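Long-range contacts in nucleocapsid (PDB 4AKL), which binds single- and double-stranded RNA, probably packaging the viral genome, and displays sequence-non-specific double-stranded DNA endonuclease activity: residues A[35-46]-A[66-77]; A[329-337]-A[402-410]. All coordinates share one frame; numbering follows the deposited sequence. Where two conformers were deposited one is given.

How the contacts relate
Contacts 1 and 2 lie side by side in the mainly helical nucleocapsid, their centres about 12 Å apart, and both are largely buried. Each lays an irregular run of chain along the C-terminal part of a helix: 35-46 along helix 56-71 and the turn after it in contact 1, 402-410 along the last turns of helix 324-336 in contact 2. Contact 1 is mainly apolar, with a salt bridge, R45 to E69, at the end nearer helix 45-52; contact 2 depends on backbone carbonyls near a helix end. They meet directly: K72 NZ hydrogen-bonds to L405 O, probably, at 2.6 Å, and F36 packs on A404 of the 402-410 segment.

Contact 1 (A[35-46]-A[66-77])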
loop_
_atom_site.group_PDB
_atom_site.type_symbol
_atom_site.label_atom_id
_atom_site.label_comp_id
_atom_site.label_asym_id
_atom_site.label_seq_id
_atom_site.Cartn_x
_atom_site.Cartn_y
_atom_site.Cartn_z
ATOM N N SER A 35 -17.154 -14.546 8.726
ATOM C CA SER A 35 -16.001 -14.933 9.485
ATOM C C SER A 35 -16.404 -15.782 10.667
ATOM O O SER A 35 -17.593 -16.129 10.842
ATOM C CB SER A 35 -15.299 -13.664 9.994
ATOM O OG SER A 35 -16.008 -13.127 11.069
ATOM N N PHE A 36 -15.420 -16.126 11.490
ATOM C CA PHE A 36 -15.666 -16.905 12.725
ATOM C C PHE A 36 -15.976 -16.016 13.945
ATOM O O PHE A 36 -16.089 -16.523 15.077
ATOM C CB PHE A 36 -14.458 -17.832 13.010
ATOM C CG PHE A 36 -14.429 -19.056 12.147
ATOM C CD1 PHE A 36 -15.222 -20.151 12.467
ATOM C CD2 PHE A 36 -13.618 -19.107 11.017
ATOM C CE1 PHE A 36 -15.209 -21.274 11.682
ATOM C CE2 PHE A 36 -13.586 -20.231 10.200
ATOM C CZ PHE A 36 -14.386 -21.323 10.518
ATOM N N CYS A 37 -16.148 -14.713 13.719
ATOM C CA CYS A 37 -16.275 -13.751 14.822
ATOM C C CYS A 37 -17.678 -13.688 15.441
ATOM O O CYS A 37 -18.585 -13.065 14.895
ATOM C CB CYS A 37 -15.830 -12.337 14.368
ATOM S SG CYS A 37 -15.618 -11.156 15.692
ATOM N N GLU A 38 -17.823 -14.323 16.602
ATOM C CA GLU A 38 -19.086 -14.280 17.378
ATOM C C GLU A 38 -19.221 -13.123 18.363
ATOM O O GLU A 38 -20.304 -12.864 18.848
ATOM C CB GLU A 38 -19.291 -15.592 18.107
ATOM C CG GLU A 38 -19.981 -16.629 17.210
ATOM C CD GLU A 38 -19.932 -17.999 17.805
ATOM O OE1 GLU A 38 -19.073 -18.223 18.704
ATOM O OE2 GLU A 38 -20.736 -18.850 17.386
ATOM N N SER A 39 -18.141 -12.433 18.662
ATOM C CA SER A 39 -18.207 -11.285 19.587
ATOM C C SER A 39 -16.986 -10.435 19.469
ATOM O O SER A 39 -15.907 -10.920 19.152
ATOM C CB SER A 39 -18.357 -11.747 21.047
ATOM O OG SER A 39 -17.249 -12.518 21.417
ATOM N N VAL A 40 -17.159 -9.157 19.748
ATOM C CA VAL A 40 -16.065 -8.208 19.650
ATOM C C VAL A 40 -14.987 -8.597 20.675
ATOM O O VAL A 40 -15.300 -8.857 21.816
ATOM C CB VAL A 40 -16.558 -6.750 19.862
ATOM C CG1 VAL A 40 -15.395 -5.765 19.800
ATOM C CG2 VAL A 40 -17.613 -6.392 18.832
ATOM N N PRO A 41 -13.707 -8.643 20.259
ATOM C CA PRO A 41 -12.703 -9.035 21.203
ATOM C C PRO A 41 -12.537 -7.987 22.312
ATOM O O PRO A 41 -12.599 -6.785 22.066
ATOM C CB PRO A 41 -11.428 -9.135 20.353
ATOM C CG PRO A 41 -11.844 -8.972 18.947
ATOM C CD PRO A 41 -13.107 -8.250 18.969
ATOM N N ASN A 42 -12.345 -8.469 23.526
ATOM C CA ASN A 42 -12.189 -7.625 24.682
ATOM C C ASN A 42 -10.725 -7.696 25.048
ATOM O O ASN A 42 -10.232 -8.752 25.475
ATOM C CB ASN A 42 -13.057 -8.107 25.828
ATOM C CG ASN A 42 -13.137 -7.086 26.977
ATOM O OD1 ASN A 42 -12.213 -6.311 27.219
ATOM N ND2 ASN A 42 -14.256 -7.089 27.674
ATOM N N LEU A 43 -10.038 -6.572 24.880
ATOM C CA LEU A 43 -8.613 -6.518 25.100
ATOM C C LEU A 43 -8.252 -5.785 26.395
ATOM O O LEU A 43 -7.081 -5.561 26.666
ATOM C CB LEU A 43 -7.934 -5.861 23.887
ATOM C CG LEU A 43 -8.277 -6.370 22.464
ATOM C CD1 LEU A 43 -7.450 -5.640 21.393
ATOM C CD2 LEU A 43 -8.067 -7.860 22.329
ATOM N N ASP A 44 -9.259 -5.431 27.190
ATOM C CA ASP A 44 -9.106 -4.653 28.437
ATOM C C ASP A 44 -8.006 -5.176 29.297
ATOM O O ASP A 44 -7.113 -4.428 29.689
ATOM C CB ASP A 44 -10.410 -4.666 29.289
ATOM C CG ASP A 44 -11.484 -3.684 28.785
ATOM O OD1 ASP A 44 -11.187 -2.858 27.916
ATOM O OD2 ASP A 44 -12.646 -3.731 29.272
ATOM N N ARG A 45 -8.053 -6.473 29.584
ATOM C CA ARG A 45 -7.095 -7.068 30.493
ATOM C C ARG A 45 -5.641 -6.843 30.081
ATOM O O ARG A 45 -4.771 -6.819 30.934
ATOM C CB ARG A 45 -7.357 -8.568 30.669
ATOM C CG ARG A 45 -6.886 -9.465 29.489
ATOM C CD ARG A 45 -7.447 -10.877 29.731
ATOM N NE ARG A 45 -7.067 -11.843 28.708
ATOM C CZ ARG A 45 -7.697 -12.034 27.553
ATOM N NH1 ARG A 45 -8.764 -11.317 27.201
ATOM N NH2 ARG A 45 -7.239 -12.946 26.711
ATOM N N PHE A 46 -5.377 -6.670 28.793
ATOM C CA PHE A 46 -3.992 -6.481 28.350
ATOM C C PHE A 46 -3.422 -5.110 28.744
ATOM O O PHE A 46 -2.197 -4.932 28.752
ATOM C CB PHE A 46 -3.841 -6.706 26.856
ATOM C CG PHE A 46 -4.212 -8.115 26.402
ATOM C CD1 PHE A 46 -3.323 -9.175 26.576
ATOM C CD2 PHE A 46 -5.431 -8.365 25.793
ATOM C CE1 PHE A 46 -3.663 -10.476 26.182
ATOM C CE2 PHE A 46 -5.776 -9.652 25.384
ATOM C CZ PHE A 46 -4.885 -10.718 25.578
ATOM N N ALA A 66 -2.424 -9.679 22.709
ATOM C CA ALA A 66 -3.551 -8.782 22.438
ATOM C C ALA A 66 -3.896 -8.765 20.940
ATOM O O ALA A 66 -5.024 -8.823 20.574
ATOM C CB ALA A 66 -3.253 -7.354 22.905
ATOM N N LEU A 67 -2.862 -8.688 20.123
ATOM C CA LEU A 67 -3.014 -8.580 18.675
ATOM C C LEU A 67 -3.618 -9.868 18.071
ATOM O O LEU A 67 -4.527 -9.833 17.187
ATOM C CB LEU A 67 -1.649 -8.256 18.108
ATOM C CG LEU A 67 -1.490 -7.985 16.622
ATOM C CD1 LEU A 67 -2.454 -6.865 16.156
ATOM C CD2 LEU A 67 -0.025 -7.640 16.363
ATOM N N VAL A 68 -3.126 -11.015 18.547
ATOM C CA VAL A 68 -3.731 -12.284 18.137
ATOM C C VAL A 68 -5.194 -12.392 18.596
ATOM O O VAL A 68 -6.059 -12.853 17.832
ATOM C CB VAL A 68 -2.957 -13.440 18.615
ATOM C CG1 VAL A 68 -3.795 -14.715 18.468
ATOM C CG2 VAL A 68 -1.671 -13.462 17.826
ATOM N N GLU A 69 -5.450 -11.961 19.818
ATOM C CA GLU A 69 -6.800 -11.988 20.359
ATOM C C GLU A 69 -7.722 -11.067 19.559
ATOM O O GLU A 69 -8.830 -11.441 19.217
ATOM C CB GLU A 69 -6.790 -11.588 21.818
ATOM C CG GLU A 69 -8.212 -11.527 22.400
ATOM C CD GLU A 69 -8.358 -12.224 23.687
ATOM O OE1 GLU A 69 -7.382 -12.918 24.104
ATOM O OE2 GLU A 69 -9.452 -12.092 24.308
ATOM N N ALA A 70 -7.223 -9.872 19.251
ATOM C CA ALA A 70 -7.912 -8.973 18.384
ATOM C C ALA A 70 -8.290 -9.581 17.006
ATOM O O ALA A 70 -9.300 -9.196 16.430
ATOM C CB ALA A 70 -7.058 -7.739 18.172
ATOM N N THR A 71 -7.491 -10.508 16.487
ATOM C CA THR A 71 -7.622 -10.926 15.128
ATOM C C THR A 71 -7.943 -12.399 14.883
ATOM O O THR A 71 -8.238 -12.772 13.762
ATOM C CB THR A 71 -6.303 -10.633 14.374
ATOM O OG1 THR A 71 -5.257 -11.282 15.033
ATOM C CG2 THR A 71 -5.975 -9.205 14.401
ATOM N N LYS A 72 -7.857 -13.217 15.907
ATOM C CA LYS A 72 -7.948 -14.618 15.772
ATOM C C LYS A 72 -9.167 -15.091 14.919
ATOM O O LYS A 72 -9.020 -15.966 14.080
ATOM C CB LYS A 72 -8.064 -15.253 17.194
ATOM C CG LYS A 72 -7.477 -16.586 17.335
ATOM C CD LYS A 72 -7.731 -17.123 18.774
ATOM C CE LYS A 72 -7.151 -18.541 19.044
ATOM N NZ LYS A 72 -6.757 -19.375 17.861
ATOM N N PHE A 73 -10.345 -14.504 15.141
ATOM C CA PHE A 73 -11.586 -15.076 14.587
ATOM C C PHE A 73 -12.264 -14.190 13.531
ATOM O O PHE A 73 -13.362 -14.492 13.093
ATOM C CB PHE A 73 -12.580 -15.427 15.719
ATOM C CG PHE A 73 -12.079 -16.492 16.686
ATOM C CD1 PHE A 73 -11.883 -17.809 16.263
ATOM C CD2 PHE A 73 -11.827 -16.178 18.014
ATOM C CE1 PHE A 73 -11.415 -18.811 17.146
ATOM C CE2 PHE A 73 -11.363 -17.165 18.921
ATOM C CZ PHE A 73 -11.153 -18.486 18.474
ATOM N N CYS A 74 -11.603 -13.125 13.078
ATOM C CA CYS A 74 -12.274 -12.188 12.204
ATOM C C CYS A 74 -11.669 -12.109 10.836
ATOM O O CYS A 74 -11.887 -11.106 10.144
ATOM C CB CYS A 74 -12.339 -10.825 12.883
ATOM S SG CYS A 74 -10.848 -10.100 13.055
ATOM N N ALA A 75 -10.926 -13.152 10.415
ATOM C CA ALA A 75 -10.435 -13.227 9.034
ATOM C C ALA A 75 -11.637 -13.289 8.054
ATOM O O ALA A 75 -12.611 -13.977 8.333
ATOM C CB ALA A 75 -9.517 -14.432 8.817
ATOM N N PRO A 76 -11.572 -12.523 6.943
ATOM C CA PRO A 76 -12.571 -12.537 5.871
ATOM C C PRO A 76 -12.349 -13.762 5.056
ATOM O O PRO A 76 -11.553 -13.761 4.095
ATOM C CB PRO A 76 -12.288 -11.255 5.099
ATOM C CG PRO A 76 -10.926 -11.009 5.302
ATOM C CD PRO A 76 -10.546 -11.521 6.673
ATOM N N ILE A 77 -13.050 -14.814 5.445
ATOM C CA ILE A 77 -12.852 -16.151 4.839
ATOM C C ILE A 77 -12.899 -16.208 3.329
ATOM O O ILE A 77 -12.026 -16.838 2.681
ATOM C CB ILE A 77 -13.838 -17.152 5.373
ATOM C CG1 ILE A 77 -13.571 -17.378 6.867
ATOM C CG2 ILE A 77 -13.683 -18.462 4.639
ATOM C CD1 ILE A 77 -12.144 -17.956 7.193
HETATM O O HOH W 1 -12.721 -15.780 10.437
HETATM O O HOH W 2 -11.640 -11.139 23.160
#
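E69 sends CG away from its own backbone N (chi1 177°) and then bends at chi2, while R45 starts with CG wedged between N and carbonyl carbon (chi1 77°) and runs extended to NE; their charged ends therefore meet from opposite directions. In this mainly helical nucleocapsid the irregular segment 35-46, leading into helix 45-52, packs along the C-terminal end of helix 56-71 and its type I turn, T71 to C74. R45 grips the carboxylate end-on with two nitrogens: NH2 reaches the syn side of E69 OE1 at 2.6 Å, whereas NH1 comes to E69 OE2 at 3.1 Å from above the carboxylate plane. The two planes stand 56° apart. Water 2 donates to the same OE2 and accepts from N42 N.

Beside the salt bridge the contact turns apolar. A66, small enough to let a ring lie against the helix, puts CB over one face of F46, 3.9 Å from the ring centroid; E69 OE1 lies at the edge of that ring. Branched L43 spreads CD1 onto A70 CB and CD2 onto E69 CG, and P41 rests its ring on the carbonyls of E69 and A70. I436 of helix 425-440 touches both F46 and A66.

At the other end F36 CE2 meets I77 CD1, and F36 CB packs 4.1 Å from F73 CB. S35 OG accepts from C37 N in an ST turn and also hydrogen-bonds with T31 OG1. Water 1 joins the segments, accepting a hydrogen bond from F36 N and donating one to A75 O at 2.8 Å.

Contact 2 (A[329-337]-A[402-410]); sequences QFLFELGKH and DAALGSGHT
S407 OG is held at the centre of this contact: it donates to F332 O at 2.7 Å, in the carbonyl plane and on a lone pair, and accepts from H409 NE2 at 3.1 Å. The arrangement is a loop packed against a helix end, residues 407-409 running extended past the last turns of helix 324-336 after G406 turns into them at positive phi. Serine suits the place because its short side chain, with OG trans to the backbone N (chi1 179°), carries a hydroxyl straight to the helix backbone. H409 turns the edge of its imidazole toward the same helix, with CE1 3.0 Å from L331 O, while NE2 meets the hydroxyl well out of the ring plane. G393 O, outside both segments, lies close to S407 OG and H409 NE2 as a weak, competing acceptor.

G335 has no side chain, and the loop comes close: S407 OG lies 3.3 Å from G335 CA. The F332 ring lies against the 3-10 segment 402-405: its CD1 is 3.5 Å from S407 CB, and D402 O and L405 CD1 stand at its edge. Further along the helix than F332, G335 O accepts from G408 N at 2.8 Å, nearly straight at 172° but from above the carbonyl plane.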
loop_
_atom_site.group_PDB
_atom_site.type_symbol
_atom_site.label_atom_id
_atom_site.label_comp_id
_atom_site.label_asym_id
_atom_site.label_seq_id
_atom_site.Cartn_x
_atom_site.Cartn_y
_atom_site.Cartn_z
ATOM N N GLN A 329 0.809 -23.083 5.825
ATOM C CA GLN A 329 0.803 -23.759 7.116
ATOM C C GLN A 329 1.679 -23.000 8.126
ATOM O O GLN A 329 1.276 -22.781 9.286
ATOM C CB GLN A 329 1.286 -25.181 6.996
ATOM C CG GLN A 329 0.922 -26.029 8.232
ATOM C CD GLN A 329 -0.529 -26.393 8.202
ATOM O OE1 GLN A 329 -1.067 -26.746 7.136
ATOM N NE2 GLN A 329 -1.184 -26.306 9.339
ATOM N N PHE A 330 2.870 -22.596 7.673
ATOM C CA PHE A 330 3.812 -21.836 8.497
ATOM C C PHE A 330 3.136 -20.580 9.106
ATOM O O PHE A 330 3.243 -20.311 10.297
ATOM C CB PHE A 330 5.024 -21.425 7.643
ATOM C CG PHE A 330 6.145 -20.790 8.414
ATOM C CD1 PHE A 330 6.157 -19.453 8.661
ATOM C CD2 PHE A 330 7.231 -21.552 8.846
ATOM C CE1 PHE A 330 7.237 -18.864 9.373
ATOM C CE2 PHE A 330 8.278 -20.987 9.522
ATOM C CZ PHE A 330 8.259 -19.620 9.795
ATOM N N LEU A 331 2.450 -19.819 8.248
ATOM C CA LEU A 331 1.789 -18.606 8.660
ATOM C C LEU A 331 0.598 -18.869 9.553
ATOM O O LEU A 331 0.354 -18.105 10.469
ATOM C CB LEU A 331 1.412 -17.783 7.452
ATOM C CG LEU A 331 2.608 -17.269 6.605
ATOM C CD1 LEU A 331 2.202 -16.880 5.158
ATOM C CD2 LEU A 331 3.331 -16.079 7.313
ATOM N N PHE A 332 -0.099 -19.957 9.312
ATOM C CA PHE A 332 -1.247 -20.332 10.104
ATOM C C PHE A 332 -0.832 -20.623 11.530
ATOM O O PHE A 332 -1.459 -20.144 12.438
ATOM C CB PHE A 332 -1.956 -21.562 9.513
ATOM C CG PHE A 332 -3.052 -22.129 10.387
ATOM C CD1 PHE A 332 -4.296 -21.525 10.450
ATOM C CD2 PHE A 332 -2.835 -23.292 11.141
ATOM C CE1 PHE A 332 -5.301 -22.032 11.256
ATOM C CE2 PHE A 332 -3.848 -23.856 11.950
ATOM C CZ PHE A 332 -5.083 -23.229 12.012
ATOM N N GLU A 333 0.225 -21.407 11.696
ATOM C CA GLU A 333 0.768 -21.747 13.053
ATOM C C GLU A 333 1.148 -20.508 13.783
ATOM O O GLU A 333 0.953 -20.426 14.950
ATOM C CB GLU A 333 1.988 -22.660 12.967
ATOM C CG GLU A 333 1.738 -23.970 12.261
ATOM C CD GLU A 333 0.757 -24.808 12.992
ATOM O OE1 GLU A 333 0.849 -24.816 14.232
ATOM O OE2 GLU A 333 -0.098 -25.471 12.358
ATOM N N LEU A 334 1.662 -19.516 13.054
ATOM C CA LEU A 334 2.178 -18.298 13.640
ATOM C C LEU A 334 1.070 -17.396 14.258
ATOM O O LEU A 334 1.247 -16.775 15.307
ATOM C CB LEU A 334 2.904 -17.550 12.518
ATOM C CG LEU A 334 4.212 -16.832 12.722
ATOM C CD1 LEU A 334 5.314 -17.737 13.234
ATOM C CD2 LEU A 334 4.651 -16.164 11.375
ATOM N N GLY A 335 -0.067 -17.307 13.580
ATOM C CA GLY A 335 -1.186 -16.559 14.070
ATOM C C GLY A 335 -2.065 -17.351 15.025
ATOM O O GLY A 335 -2.933 -16.776 15.633
ATOM N N LYS A 336 -1.845 -18.666 15.144
ATOM C CA LYS A 336 -2.636 -19.520 16.035
ATOM C C LYS A 336 -2.066 -19.356 17.427
ATOM O O LYS A 336 -2.832 -19.073 18.372
ATOM C CB LYS A 336 -2.573 -20.989 15.549
ATOM C CG LYS A 336 -3.377 -21.982 16.308
ATOM C CD LYS A 336 -3.358 -23.433 15.650
ATOM C CE LYS A 336 -1.930 -24.056 15.646
ATOM N NZ LYS A 336 -1.910 -25.485 15.244
ATOM N N HIS A 337 -0.726 -19.518 17.528
ATOM C CA HIS A 337 0.050 -19.382 18.778
ATOM C C HIS A 337 1.098 -18.290 18.583
ATOM O O HIS A 337 2.182 -18.583 18.020
ATOM C CB HIS A 337 0.850 -20.669 19.172
ATOM C CG HIS A 337 0.018 -21.890 19.409
ATOM N ND1 HIS A 337 0.314 -23.107 18.828
ATOM C CD2 HIS A 337 -1.093 -22.088 20.163
ATOM C CE1 HIS A 337 -0.582 -24.002 19.207
ATOM N NE2 HIS A 337 -1.451 -23.408 20.016
ATOM N N ASP A 402 -9.412 -26.239 9.700
ATOM C CA ASP A 402 -8.625 -25.717 10.798
ATOM C C ASP A 402 -8.675 -24.191 10.912
ATOM O O ASP A 402 -8.289 -23.664 11.966
ATOM C CB ASP A 402 -7.151 -26.192 10.721
ATOM C CG ASP A 402 -6.987 -27.653 11.091
ATOM O OD1 ASP A 402 -7.972 -28.254 11.562
ATOM O OD2 ASP A 402 -5.866 -28.191 10.906
ATOM N N ALA A 403 -9.134 -23.464 9.870
ATOM C CA ALA A 403 -9.369 -21.994 10.030
ATOM C C ALA A 403 -10.249 -21.706 11.257
ATOM O O ALA A 403 -10.072 -20.686 11.915
ATOM C CB ALA A 403 -9.982 -21.377 8.784
ATOM N N ALA A 404 -11.181 -22.617 11.569
ATOM C CA ALA A 404 -12.050 -22.453 12.733
ATOM C C ALA A 404 -11.274 -22.355 14.056
ATOM O O ALA A 404 -11.745 -21.717 14.992
ATOM C CB ALA A 404 -13.185 -23.617 12.794
ATOM N N LEU A 405 -10.089 -22.957 14.144
ATOM C CA LEU A 405 -9.248 -22.829 15.359
ATOM C C LEU A 405 -8.823 -21.359 15.603
ATOM O O LEU A 405 -8.500 -20.945 16.727
ATOM C CB LEU A 405 -8.009 -23.717 15.260
ATOM C CG LEU A 405 -8.232 -25.237 15.110
ATOM C CD1 LEU A 405 -6.954 -25.938 14.734
ATOM C CD2 LEU A 405 -8.832 -25.848 16.409
ATOM N N GLY A 406 -8.814 -20.599 14.517
ATOM C CA GLY A 406 -8.548 -19.163 14.540
ATOM C C GLY A 406 -7.066 -18.902 14.413
ATOM O O GLY A 406 -6.300 -19.392 15.205
ATOM N N SER A 407 -6.671 -18.107 13.412
ATOM C CA SER A 407 -5.254 -17.699 13.270
ATOM C C SER A 407 -5.279 -16.206 13.008
ATOM O O SER A 407 -5.898 -15.760 12.052
ATOM C CB SER A 407 -4.550 -18.505 12.186
ATOM O OG SER A 407 -3.244 -18.086 12.068
ATOM N N GLY A 408 -4.654 -15.443 13.909
ATOM C CA GLY A 408 -4.738 -14.020 13.953
ATOM C C GLY A 408 -3.624 -13.311 13.242
ATOM O O GLY A 408 -2.462 -13.461 13.622
ATOM N N HIS A 409 -3.968 -12.532 12.201
ATOM C CA HIS A 409 -3.012 -11.707 11.472
ATOM C C HIS A 409 -3.561 -10.281 11.417
ATOM O O HIS A 409 -4.758 -10.089 11.224
ATOM C CB HIS A 409 -2.715 -12.304 10.102
ATOM C CG HIS A 409 -2.212 -13.694 10.193
ATOM N ND1 HIS A 409 -0.896 -13.974 10.439
ATOM C CD2 HIS A 409 -2.858 -14.895 10.148
ATOM C CE1 HIS A 409 -0.731 -15.282 10.513
ATOM N NE2 HIS A 409 -1.906 -15.870 10.335
ATOM N N THR A 410 -2.663 -9.309 11.598
ATOM C CA THR A 410 -3.021 -7.915 11.835
ATOM C C THR A 410 -4.192 -7.408 11.009
ATOM O O THR A 410 -5.212 -7.033 11.556
ATOM C CB THR A 410 -1.773 -6.991 11.723
ATOM O OG1 THR A 410 -0.792 -7.469 12.636
ATOM C CG2 THR A 410 -2.061 -5.539 12.090
HETATM O O HOH W 3 -3.675 -27.453 10.216
#